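Local coordinates for protein heterodimeric restriction endonuclease R.BspD6I small subunit (Bacillus sp., PDB 2P14) that probably supplies the DNA-cleaving endonuclease activity of a heterodimeric type IIS restriction enzyme, acting as the catalytic partner of a site-specific nickase subunit, at residues 18-26 and 42-52; 63-71 and 152-161. All coordinates share one frame; numbering follows the deposited sequence.

Interaction 1: residues 18-26 and 42-52; sequences PNYFEWNTY and FKLDDSGHPIG
Pro50 is the wedge of this contact, its ring pushed between Tyr20 and Trp23 of the helix. Its CB lies 3.5 Å from Trp23 CB and also rests on the carbonyl oxygen of Asn19. The next atom, CG, sits over the centre of the Tyr20 ring, 3.7 Å from the centroid, a CH-pi contact only 10° off the ring normal. CD closes the ring and serves both aromatics: it touches Tyr20 CE1 and stands over the face of the five-membered ring of Trp23. With its CG anti to the backbone N (chi1 172°), Trp23 lays that face against the proline, while at the indole's edge CD1 meets Phe42 CE1 and, more obliquely, Leu44 CD2.

The loop carrying Pro50 is a beta hairpin of two short, weakly bonded antiparallel strands, about 43-44 and 50-52, whose turn at Asp45 to Gly48 is type I; Asp45 OD1 accepts from His49 N across it. The hairpin lies on helix 17-32, whose other side faces the central sheet through Phe21 and Thr25.

Phe42 packs beside Trp23. Its CZ reaches Tyr26 CB at 3.7 Å, and the two rings form an offset edge-to-face pair with perpendicular planes, the edge of Phe42 toward the face of Tyr26. Along the same phenyl ring runs the Glu22 chain, its carboxylate turned 19° from the ring plane.

No direct hydrogen bond joins the two segments; waters bridge them. One donates to Glu22 OE2 (2.7 Å) and to Asn19 O and takes a weak bond from Gly52 N, another two link Asn19 ND2 with Pro50 O and with Ile51 O, and a fourth joins Tyr20 OH to Pro50 O.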
loop_
_atom_site.group_PDB
_atom_site.type_symbol
_atom_site.label_atom_id
_atom_site.label_comp_id
_atom_site.label_asym_id
_atom_site.label_seq_id
_atom_site.Cartn_x
_atom_site.Cartn_y
_atom_site.Cartn_z
ATOM N N PRO A 18 3.532 5.345 -13.546
ATOM C CA PRO A 18 2.429 4.761 -12.739
ATOM C C PRO A 18 2.220 3.264 -12.925
ATOM O O PRO A 18 1.997 2.535 -11.936
ATOM C CB PRO A 18 1.206 5.525 -13.245
ATOM C CG PRO A 18 1.821 6.918 -13.543
ATOM C CD PRO A 18 3.074 6.547 -14.278
ATOM N N ASN A 19 2.269 2.789 -14.157
ATOM C CA ASN A 19 2.083 1.375 -14.449
ATOM C C ASN A 19 3.194 0.531 -13.821
ATOM O O ASN A 19 2.960 -0.555 -13.271
ATOM C CB ASN A 19 2.063 1.133 -15.972
ATOM C CG ASN A 19 0.783 1.611 -16.640
ATOM O OD1 ASN A 19 -0.207 1.949 -15.996
ATOM N ND2 ASN A 19 0.811 1.625 -17.968
ATOM N N TYR A 20 4.431 1.026 -13.902
ATOM C CA TYR A 20 5.561 0.272 -13.341
ATOM C C TYR A 20 5.622 0.349 -11.812
ATOM O O TYR A 20 6.098 -0.575 -11.173
ATOM C CB TYR A 20 6.894 0.700 -13.957
ATOM C CG TYR A 20 7.072 0.215 -15.375
ATOM C CD1 TYR A 20 7.849 -0.906 -15.667
ATOM C CD2 TYR A 20 6.426 0.877 -16.429
ATOM C CE1 TYR A 20 7.999 -1.353 -17.037
ATOM C CE2 TYR A 20 6.556 0.438 -17.748
ATOM C CZ TYR A 20 7.340 -0.656 -18.030
ATOM O OH TYR A 20 7.456 -1.015 -19.379
ATOM N N PHE A 21 5.088 1.421 -11.248
ATOM C CA PHE A 21 5.071 1.572 -9.784
ATOM C C PHE A 21 4.142 0.546 -9.167
ATOM O O PHE A 21 4.521 -0.170 -8.214
ATOM C CB PHE A 21 4.641 3.005 -9.449
ATOM C CG PHE A 21 4.811 3.390 -8.014
ATOM C CD1 PHE A 21 6.034 3.248 -7.372
ATOM C CD2 PHE A 21 3.741 3.921 -7.314
ATOM C CE1 PHE A 21 6.175 3.645 -6.022
ATOM C CE2 PHE A 21 3.866 4.298 -5.976
ATOM C CZ PHE A 21 5.082 4.185 -5.337
ATOM N N GLU A 22 2.924 0.423 -9.697
ATOM C CA GLU A 22 1.975 -0.579 -9.158
ATOM C C GLU A 22 2.503 -1.990 -9.420
ATOM O O GLU A 22 2.473 -2.864 -8.536
ATOM C CB GLU A 22 0.544 -0.374 -9.701
ATOM C CG GLU A 22 0.339 -0.645 -11.183
ATOM C CD GLU A 22 -1.057 -0.238 -11.670
ATOM O OE1 GLU A 22 -1.916 0.095 -10.833
ATOM O OE2 GLU A 22 -1.277 -0.286 -12.908
ATOM N N TRP A 23 3.068 -2.204 -10.606
ATOM C CA TRP A 23 3.634 -3.507 -10.915
ATOM C C TRP A 23 4.776 -3.907 -9.985
ATOM O O TRP A 23 4.831 -5.060 -9.511
ATOM C CB TRP A 23 4.117 -3.511 -12.368
ATOM C CG TRP A 23 4.894 -4.738 -12.778
ATOM C CD1 TRP A 23 4.395 -5.982 -13.037
ATOM C CD2 TRP A 23 6.318 -4.830 -12.970
ATOM N NE1 TRP A 23 5.416 -6.838 -13.411
ATOM C CE2 TRP A 23 6.604 -6.162 -13.377
ATOM C CE3 TRP A 23 7.372 -3.902 -12.886
ATOM C CZ2 TRP A 23 7.908 -6.593 -13.678
ATOM C CZ3 TRP A 23 8.659 -4.329 -13.160
ATOM C CH2 TRP A 23 8.920 -5.668 -13.557
ATOM N N ASN A 24 5.647 -2.954 -9.661
ATOM C CA ASN A 24 6.785 -3.281 -8.836
ATOM C C ASN A 24 6.326 -3.633 -7.416
ATOM O O ASN A 24 6.902 -4.536 -6.757
ATOM C CB ASN A 24 7.786 -2.147 -8.784
ATOM C CG ASN A 24 9.160 -2.650 -8.411
ATOM O OD1 ASN A 24 9.630 -3.652 -8.981
ATOM N ND2 ASN A 24 9.807 -1.995 -7.452
ATOM N N THR A 25 5.277 -2.952 -6.983
ATOM C CA THR A 25 4.714 -3.210 -5.666
ATOM C C THR A 25 4.075 -4.628 -5.627
ATOM O O THR A 25 4.237 -5.394 -4.672
ATOM C CB THR A 25 3.734 -2.098 -5.300
ATOM O OG1 THR A 25 4.405 -0.836 -5.361
ATOM C CG2 THR A 25 3.203 -2.337 -3.874
ATOM N N TYR A 26 3.326 -4.983 -6.661
ATOM C CA TYR A 26 2.851 -6.354 -6.838
ATOM C C TYR A 26 4.010 -7.375 -6.781
ATOM O O TYR A 26 3.872 -8.418 -6.128
ATOM C CB TYR A 26 2.114 -6.408 -8.181
ATOM C CG TYR A 26 1.994 -7.776 -8.808
ATOM C CD1 TYR A 26 1.013 -8.685 -8.406
ATOM C CD2 TYR A 26 2.875 -8.150 -9.823
ATOM C CE1 TYR A 26 0.907 -9.948 -9.009
ATOM C CE2 TYR A 26 2.771 -9.395 -10.428
ATOM C CZ TYR A 26 1.815 -10.285 -10.010
ATOM O OH TYR A 26 1.748 -11.506 -10.660
ATOM N N PHE A 42 -4.260 -4.841 -13.202
ATOM C CA PHE A 42 -3.596 -4.294 -14.389
ATOM C C PHE A 42 -3.159 -5.497 -15.197
ATOM O O PHE A 42 -3.205 -6.648 -14.727
ATOM C CB PHE A 42 -2.398 -3.376 -14.021
ATOM C CG PHE A 42 -1.409 -3.997 -13.040
ATOM C CD1 PHE A 42 -0.367 -4.817 -13.497
ATOM C CD2 PHE A 42 -1.504 -3.739 -11.672
ATOM C CE1 PHE A 42 0.542 -5.384 -12.600
ATOM C CE2 PHE A 42 -0.594 -4.326 -10.780
ATOM C CZ PHE A 42 0.413 -5.120 -11.246
ATOM N N LYS A 43 -2.729 -5.229 -16.430
ATOM C CA LYS A 43 -2.320 -6.306 -17.327
ATOM C C LYS A 43 -0.867 -6.199 -17.740
ATOM O O LYS A 43 -0.242 -5.147 -17.628
ATOM C CB LYS A 43 -3.209 -6.327 -18.582
ATOM C CG LYS A 43 -4.693 -6.441 -18.267
ATOM C CD LYS A 43 -5.066 -7.801 -17.631
ATOM C CE LYS A 43 -5.087 -8.925 -18.695
ATOM N NZ LYS A 43 -5.466 -10.277 -18.180
ATOM N N LEU A 44 -0.335 -7.305 -18.233
ATOM C CA LEU A 44 1.011 -7.321 -18.782
ATOM C C LEU A 44 0.926 -7.539 -20.273
ATOM O O LEU A 44 0.028 -8.237 -20.768
ATOM C CB LEU A 44 1.827 -8.441 -18.172
ATOM C CG LEU A 44 1.919 -8.618 -16.659
ATOM C CD1 LEU A 44 2.906 -9.728 -16.414
ATOM C CD2 LEU A 44 2.390 -7.337 -15.986
ATOM N N ASP A 45 1.871 -6.952 -20.994
ATOM C CA ASP A 45 1.968 -7.215 -22.432
ATOM C C ASP A 45 2.687 -8.535 -22.653
ATOM O O ASP A 45 2.964 -9.274 -21.707
ATOM C CB ASP A 45 2.612 -6.048 -23.186
ATOM C CG ASP A 45 4.104 -5.837 -22.855
ATOM O OD1 ASP A 45 4.782 -6.726 -22.284
ATOM O OD2 ASP A 45 4.582 -4.750 -23.223
ATOM N N ASP A 46 3.011 -8.842 -23.907
ATOM C CA ASP A 46 3.623 -10.139 -24.188
ATOM C C ASP A 46 5.093 -10.236 -23.773
ATOM O O ASP A 46 5.640 -11.330 -23.660
ATOM C CB ASP A 46 3.322 -10.585 -25.631
ATOM C CG ASP A 46 1.826 -10.881 -25.833
ATOM O OD1 ASP A 46 1.248 -11.598 -24.976
ATOM O OD2 ASP A 46 1.215 -10.384 -26.810
ATOM N N SER A 47 5.705 -9.087 -23.485
ATOM C CA SER A 47 7.059 -9.041 -22.940
ATOM C C SER A 47 7.091 -9.053 -21.412
ATOM O O SER A 47 8.167 -8.944 -20.823
ATOM C CB SER A 47 7.805 -7.799 -23.441
ATOM O OG SER A 47 8.096 -7.889 -24.825
ATOM N N GLY A 48 5.920 -9.165 -20.781
ATOM C CA GLY A 48 5.838 -9.191 -19.322
ATOM C C GLY A 48 5.897 -7.797 -18.701
ATOM O O GLY A 48 6.044 -7.675 -17.487
ATOM N N HIS A 49 5.832 -6.760 -19.537
ATOM C CA HIS A 49 5.783 -5.358 -19.080
ATOM C C HIS A 49 4.374 -4.981 -18.649
ATOM O O HIS A 49 3.410 -5.308 -19.330
ATOM C CB HIS A 49 6.205 -4.400 -20.199
ATOM C CG HIS A 49 7.686 -4.245 -20.339
ATOM N ND1 HIS A 49 8.521 -5.295 -20.663
ATOM C CD2 HIS A 49 8.486 -3.164 -20.175
ATOM C CE1 HIS A 49 9.772 -4.866 -20.699
ATOM N NE2 HIS A 49 9.779 -3.574 -20.413
ATOM N N PRO A 50 4.254 -4.252 -17.525
ATOM C CA PRO A 50 2.938 -3.800 -17.117
ATOM C C PRO A 50 2.468 -2.744 -18.110
ATOM O O PRO A 50 3.254 -1.883 -18.539
ATOM C CB PRO A 50 3.196 -3.174 -15.733
ATOM C CG PRO A 50 4.645 -2.704 -15.820
ATOM C CD PRO A 50 5.322 -3.782 -16.614
ATOM N N ILE A 51 1.187 -2.821 -18.465
ATOM C CA ILE A 51 0.597 -1.887 -19.427
ATOM C C ILE A 51 -0.723 -1.278 -18.960
ATOM O O ILE A 51 -1.444 -0.702 -19.757
ATOM C CB ILE A 51 0.447 -2.510 -20.866
ATOM C CG1 ILE A 51 -0.279 -3.860 -20.834
ATOM C CG2 ILE A 51 1.796 -2.608 -21.563
ATOM C CD1 ILE A 51 -1.751 -3.774 -20.645
ATOM N N GLY A 52 -1.027 -1.366 -17.663
ATOM C CA GLY A 52 -2.208 -0.715 -17.120
ATOM C C GLY A 52 -3.467 -1.484 -17.481
ATOM O O GLY A 52 -3.548 -2.695 -17.234
HETATM O O HOH W 1 0.284 -1.460 -14.775
HETATM O O HOH W 2 3.159 0.845 -19.333
HETATM O O HOH W 3 -1.320 2.367 -19.789
HETATM O O HOH W 4 4.952 -1.051 -20.623
#

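Interaction 2: residues 63-71 and 152-161; sequences VEYEHFSIL and FNPNKLKEIL
Phe68 lies flat against the aliphatic chain of Lys158. Lys158 CB stands 3.7 Å from the ring centroid, 15° off the normal, and CD covers the CG side of the same face; a trans chi1 (-171°) sends the lysine chain out along the ring before it bends at chi3. At the ring's edge, near its plane, Phe68 CZ comes to 3.2 Å from Pro154 O. Pro154 in turn places CB over a face of Tyr65, offset toward the rim, with CG 3.5 Å from Tyr65 CD1. The far end of the tyrosine meets the edge of Phe152, and further along the helix, Ile70 CD1 packs on Leu157 CD2 (3.7 Å) and Leu161 CD1.

Behind these lies the hairpin of strands 61-64 and 69-75, part of the mixed sheet of this PD-(D/E)XK-clan nuclease. Facing it, helix 154-165 starts with Asn153 as N-cap, its OD1 taking the N-H of Asn155 at 3.0 Å from above the carbonyl plane. Phe29 of helix 17-32 touches Tyr65 and Ile70, and Lys158 NZ forms a salt bridge with Glu103.

No hydrogen bond joins the two segments; they meet through CH-pi and apolar contacts and a ring edge set against a carbonyl oxygen, with the lysine's charge paired away from the ring it covers.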
loop_
_atom_site.group_PDB
_atom_site.type_symbol
_atom_site.label_atom_id
_atom_site.label_comp_id
_atom_site.label_asym_id
_atom_site.label_seq_id
_atom_site.Cartn_x
_atom_site.Cartn_y
_atom_site.Cartn_z
ATOM N N VAL A 63 -4.295 -8.412 -1.886
ATOM C CA VAL A 63 -3.685 -9.663 -1.406
ATOM C C VAL A 63 -4.571 -10.215 -0.269
ATOM O O VAL A 63 -4.878 -9.505 0.707
ATOM C CB VAL A 63 -2.209 -9.476 -0.962
ATOM C CG1 VAL A 63 -2.111 -8.578 0.227
ATOM C CG2 VAL A 63 -1.522 -10.814 -0.672
ATOM N N GLU A 64 -5.026 -11.459 -0.448
ATOM C CA GLU A 64 -5.858 -12.085 0.568
ATOM C C GLU A 64 -5.051 -13.132 1.296
ATOM O O GLU A 64 -4.575 -14.078 0.704
ATOM C CB GLU A 64 -7.097 -12.713 -0.073
ATOM C CG GLU A 64 -7.997 -11.657 -0.670
ATOM C CD GLU A 64 -9.301 -12.215 -1.232
ATOM O OE1 GLU A 64 -9.259 -13.318 -1.856
ATOM O OE2 GLU A 64 -10.327 -11.533 -1.079
ATOM N N TYR A 65 -4.860 -12.934 2.594
ATOM C CA TYR A 65 -4.196 -13.928 3.416
ATOM C C TYR A 65 -5.271 -14.688 4.172
ATOM O O TYR A 65 -6.456 -14.373 4.096
ATOM C CB TYR A 65 -3.277 -13.253 4.403
ATOM C CG TYR A 65 -2.161 -12.481 3.745
ATOM C CD1 TYR A 65 -1.102 -13.157 3.103
ATOM C CD2 TYR A 65 -2.151 -11.083 3.771
ATOM C CE1 TYR A 65 -0.065 -12.462 2.496
ATOM C CE2 TYR A 65 -1.109 -10.364 3.170
ATOM C CZ TYR A 65 -0.065 -11.060 2.520
ATOM O OH TYR A 65 0.961 -10.325 1.940
ATOM N N GLU A 66 -4.847 -15.664 4.962
ATOM C CA GLU A 66 -5.816 -16.468 5.674
ATOM C C GLU A 66 -6.779 -15.670 6.561
ATOM O O GLU A 66 -7.993 -15.887 6.503
ATOM C CB GLU A 66 -5.039 -17.475 6.516
ATOM C CG GLU A 66 -5.882 -18.521 7.158
ATOM C CD GLU A 66 -5.047 -19.709 7.416
ATOM O OE1 GLU A 66 -4.746 -20.418 6.409
ATOM O OE2 GLU A 66 -4.667 -19.890 8.606
ATOM N N HIS A 67 -6.246 -14.760 7.357
ATOM C CA HIS A 67 -7.121 -14.128 8.346
ATOM C C HIS A 67 -7.458 -12.677 8.041
ATOM O O HIS A 67 -8.207 -12.040 8.778
ATOM C CB HIS A 67 -6.529 -14.278 9.735
ATOM C CG HIS A 67 -6.424 -15.704 10.170
ATOM N ND1 HIS A 67 -7.534 -16.474 10.435
ATOM C CD2 HIS A 67 -5.351 -16.513 10.332
ATOM C CE1 HIS A 67 -7.149 -17.696 10.763
ATOM N NE2 HIS A 67 -5.830 -17.740 10.724
ATOM N N PHE A 68 -6.911 -12.151 6.941
ATOM C CA PHE A 68 -7.126 -10.734 6.638
ATOM C C PHE A 68 -6.649 -10.469 5.238
ATOM O O PHE A 68 -5.925 -11.300 4.663
ATOM C CB PHE A 68 -6.362 -9.819 7.614
ATOM C CG PHE A 68 -4.868 -9.789 7.388
ATOM C CD1 PHE A 68 -4.244 -8.672 6.817
ATOM C CD2 PHE A 68 -4.069 -10.885 7.734
ATOM C CE1 PHE A 68 -2.845 -8.645 6.602
ATOM C CE2 PHE A 68 -2.675 -10.869 7.509
ATOM C CZ PHE A 68 -2.061 -9.762 6.947
ATOM N N SER A 69 -7.055 -9.312 4.712
ATOM C CA SER A 69 -6.652 -8.880 3.378
ATOM C C SER A 69 -5.973 -7.509 3.440
ATOM O O SER A 69 -6.223 -6.727 4.368
ATOM C CB SER A 69 -7.886 -8.828 2.473
ATOM O OG SER A 69 -8.426 -10.138 2.396
ATOM N N ILE A 70 -5.173 -7.221 2.417
ATOM C CA ILE A 70 -4.616 -5.884 2.239
ATOM C C ILE A 70 -4.942 -5.421 0.841
ATOM O O ILE A 70 -4.680 -6.143 -0.122
ATOM C CB ILE A 70 -3.087 -5.810 2.404
ATOM C CG1 ILE A 70 -2.608 -6.504 3.687
ATOM C CG2 ILE A 70 -2.624 -4.356 2.413
ATOM C CD1 ILE A 70 -1.080 -6.613 3.748
ATOM N N LEU A 71 -5.588 -4.262 0.775
ATOM C CA LEU A 71 -5.801 -3.600 -0.522
ATOM C C LEU A 71 -4.613 -2.670 -0.648
ATOM O O LEU A 71 -4.355 -1.863 0.237
ATOM C CB LEU A 71 -7.085 -2.794 -0.524
ATOM C CG LEU A 71 -8.404 -3.541 -0.680
ATOM C CD1 LEU A 71 -8.652 -4.367 0.593
ATOM C CD2 LEU A 71 -9.535 -2.595 -0.897
ATOM N N PHE A 152 8.264 -15.461 5.934
ATOM C CA PHE A 152 7.259 -14.438 5.956
ATOM C C PHE A 152 5.978 -14.926 6.609
ATOM O O PHE A 152 5.311 -15.835 6.093
ATOM C CB PHE A 152 6.990 -13.891 4.547
ATOM C CG PHE A 152 5.864 -12.894 4.505
ATOM C CD1 PHE A 152 5.916 -11.752 5.295
ATOM C CD2 PHE A 152 4.746 -13.133 3.720
ATOM C CE1 PHE A 152 4.847 -10.841 5.280
ATOM C CE2 PHE A 152 3.706 -12.244 3.696
ATOM C CZ PHE A 152 3.765 -11.091 4.466
ATOM N N ASN A 153 5.635 -14.304 7.742
ATOM C CA ASN A 153 4.389 -14.592 8.405
ATOM C C ASN A 153 3.398 -13.433 8.185
ATOM O O ASN A 153 3.567 -12.372 8.778
ATOM C CB ASN A 153 4.648 -14.785 9.902
ATOM C CG ASN A 153 3.392 -15.124 10.683
ATOM O OD1 ASN A 153 2.302 -15.208 10.155
ATOM N ND2 ASN A 153 3.568 -15.367 11.991
ATOM N N PRO A 154 2.363 -13.635 7.349
ATOM C CA PRO A 154 1.392 -12.552 7.111
ATOM C C PRO A 154 0.805 -11.992 8.419
ATOM O O PRO A 154 0.501 -10.799 8.491
ATOM C CB PRO A 154 0.294 -13.242 6.297
ATOM C CG PRO A 154 1.019 -14.379 5.581
ATOM C CD PRO A 154 2.000 -14.868 6.631
ATOM N N ASN A 155 0.672 -12.820 9.459
ATOM C CA ASN A 155 0.122 -12.324 10.710
ATOM C C ASN A 155 1.011 -11.306 11.418
ATOM O O ASN A 155 0.501 -10.431 12.124
ATOM C CB ASN A 155 -0.221 -13.488 11.639
ATOM C CG ASN A 155 -1.108 -14.504 10.966
ATOM O OD1 ASN A 155 -0.754 -15.698 10.833
ATOM N ND2 ASN A 155 -2.270 -14.049 10.520
ATOM N N LYS A 156 2.331 -11.428 11.224
ATOM C CA LYS A 156 3.256 -10.425 11.717
ATOM C C LYS A 156 3.061 -9.110 10.955
ATOM O O LYS A 156 3.098 -8.021 11.565
ATOM C CB LYS A 156 4.702 -10.929 11.637
ATOM C CG LYS A 156 5.737 -9.933 12.151
ATOM C CD LYS A 156 7.167 -10.455 12.038
ATOM C CE LYS A 156 8.134 -9.386 12.548
ATOM N NZ LYS A 156 9.539 -9.904 12.749
ATOM N N LEU A 157 2.866 -9.191 9.644
ATOM C CA LEU A 157 2.567 -8.003 8.867
ATOM C C LEU A 157 1.262 -7.361 9.352
ATOM O O LEU A 157 1.181 -6.131 9.478
ATOM C CB LEU A 157 2.508 -8.319 7.364
ATOM C CG LEU A 157 2.163 -7.136 6.438
ATOM C CD1 LEU A 157 3.105 -5.956 6.683
ATOM C CD2 LEU A 157 2.211 -7.604 4.979
ATOM N N LYS A 158 0.230 -8.172 9.630
ATOM C CA LYS A 158 -1.010 -7.596 10.175
ATOM C C LYS A 158 -0.745 -6.827 11.491
ATOM O O LYS A 158 -1.247 -5.702 11.676
ATOM C CB LYS A 158 -2.079 -8.685 10.381
ATOM C CG LYS A 158 -3.445 -8.052 10.734
ATOM C CD LYS A 158 -4.576 -9.046 10.882
ATOM C CE LYS A 158 -4.702 -9.395 12.367
ATOM N NZ LYS A 158 -5.831 -10.333 12.609
ATOM N N GLU A 159 0.023 -7.430 12.406
ATOM C CA GLU A 159 0.321 -6.745 13.675
ATOM C C GLU A 159 1.041 -5.411 13.458
ATOM O O GLU A 159 0.758 -4.411 14.140
ATOM C CB GLU A 159 1.144 -7.647 14.590
ATOM C CG GLU A 159 0.356 -8.793 15.204
ATOM C CD GLU A 159 1.214 -9.609 16.147
ATOM O OE1 GLU A 159 2.438 -9.341 16.210
ATOM O OE2 GLU A 159 0.663 -10.513 16.821
ATOM N N ILE A 160 1.966 -5.389 12.497
ATOM C CA ILE A 160 2.721 -4.170 12.210
ATOM C C ILE A 160 1.780 -3.101 11.636
ATOM O O ILE A 160 1.834 -1.939 12.050
ATOM C CB ILE A 160 3.881 -4.462 11.247
ATOM C CG1 ILE A 160 5.006 -5.194 11.976
ATOM C CG2 ILE A 160 4.410 -3.189 10.600
ATOM C CD1 ILE A 160 5.865 -6.018 11.040
ATOM N N LEU A 161 0.928 -3.496 10.692
ATOM C CA LEU A 161 -0.022 -2.531 10.100
ATOM C C LEU A 161 -0.941 -1.951 11.183
ATOM O O LEU A 161 -1.218 -0.743 11.174
ATOM C CB LEU A 161 -0.841 -3.190 8.991
ATOM C CG LEU A 161 -0.061 -3.532 7.715
ATOM C CD1 LEU A 161 -1.008 -4.200 6.756
ATOM C CD2 LEU A 161 0.576 -2.257 7.084
#

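Overall arrangement
From the N terminus, the chain runs through helix 17-32 and strand 37-40 before interaction 1 closes a short loop, bringing the hairpin 42-52 back onto the first half of that helix. Strand 61-64 then follows, and interaction 2 opens only there; its loop of 80 residues takes in strands 104-110 and 130-134 and helices 80-98, 115-121 and 135-146 before helix 154-165 returns to the turn between strands 61-64 and 69-75 and to the start of the latter. The two closures are in series, neither crossing nor enclosing the other. Their centres lie about 23 Å apart, yet helix 17-32 relates them: it carries the hairpin of interaction 1, while its C-terminal part packs against interaction 2.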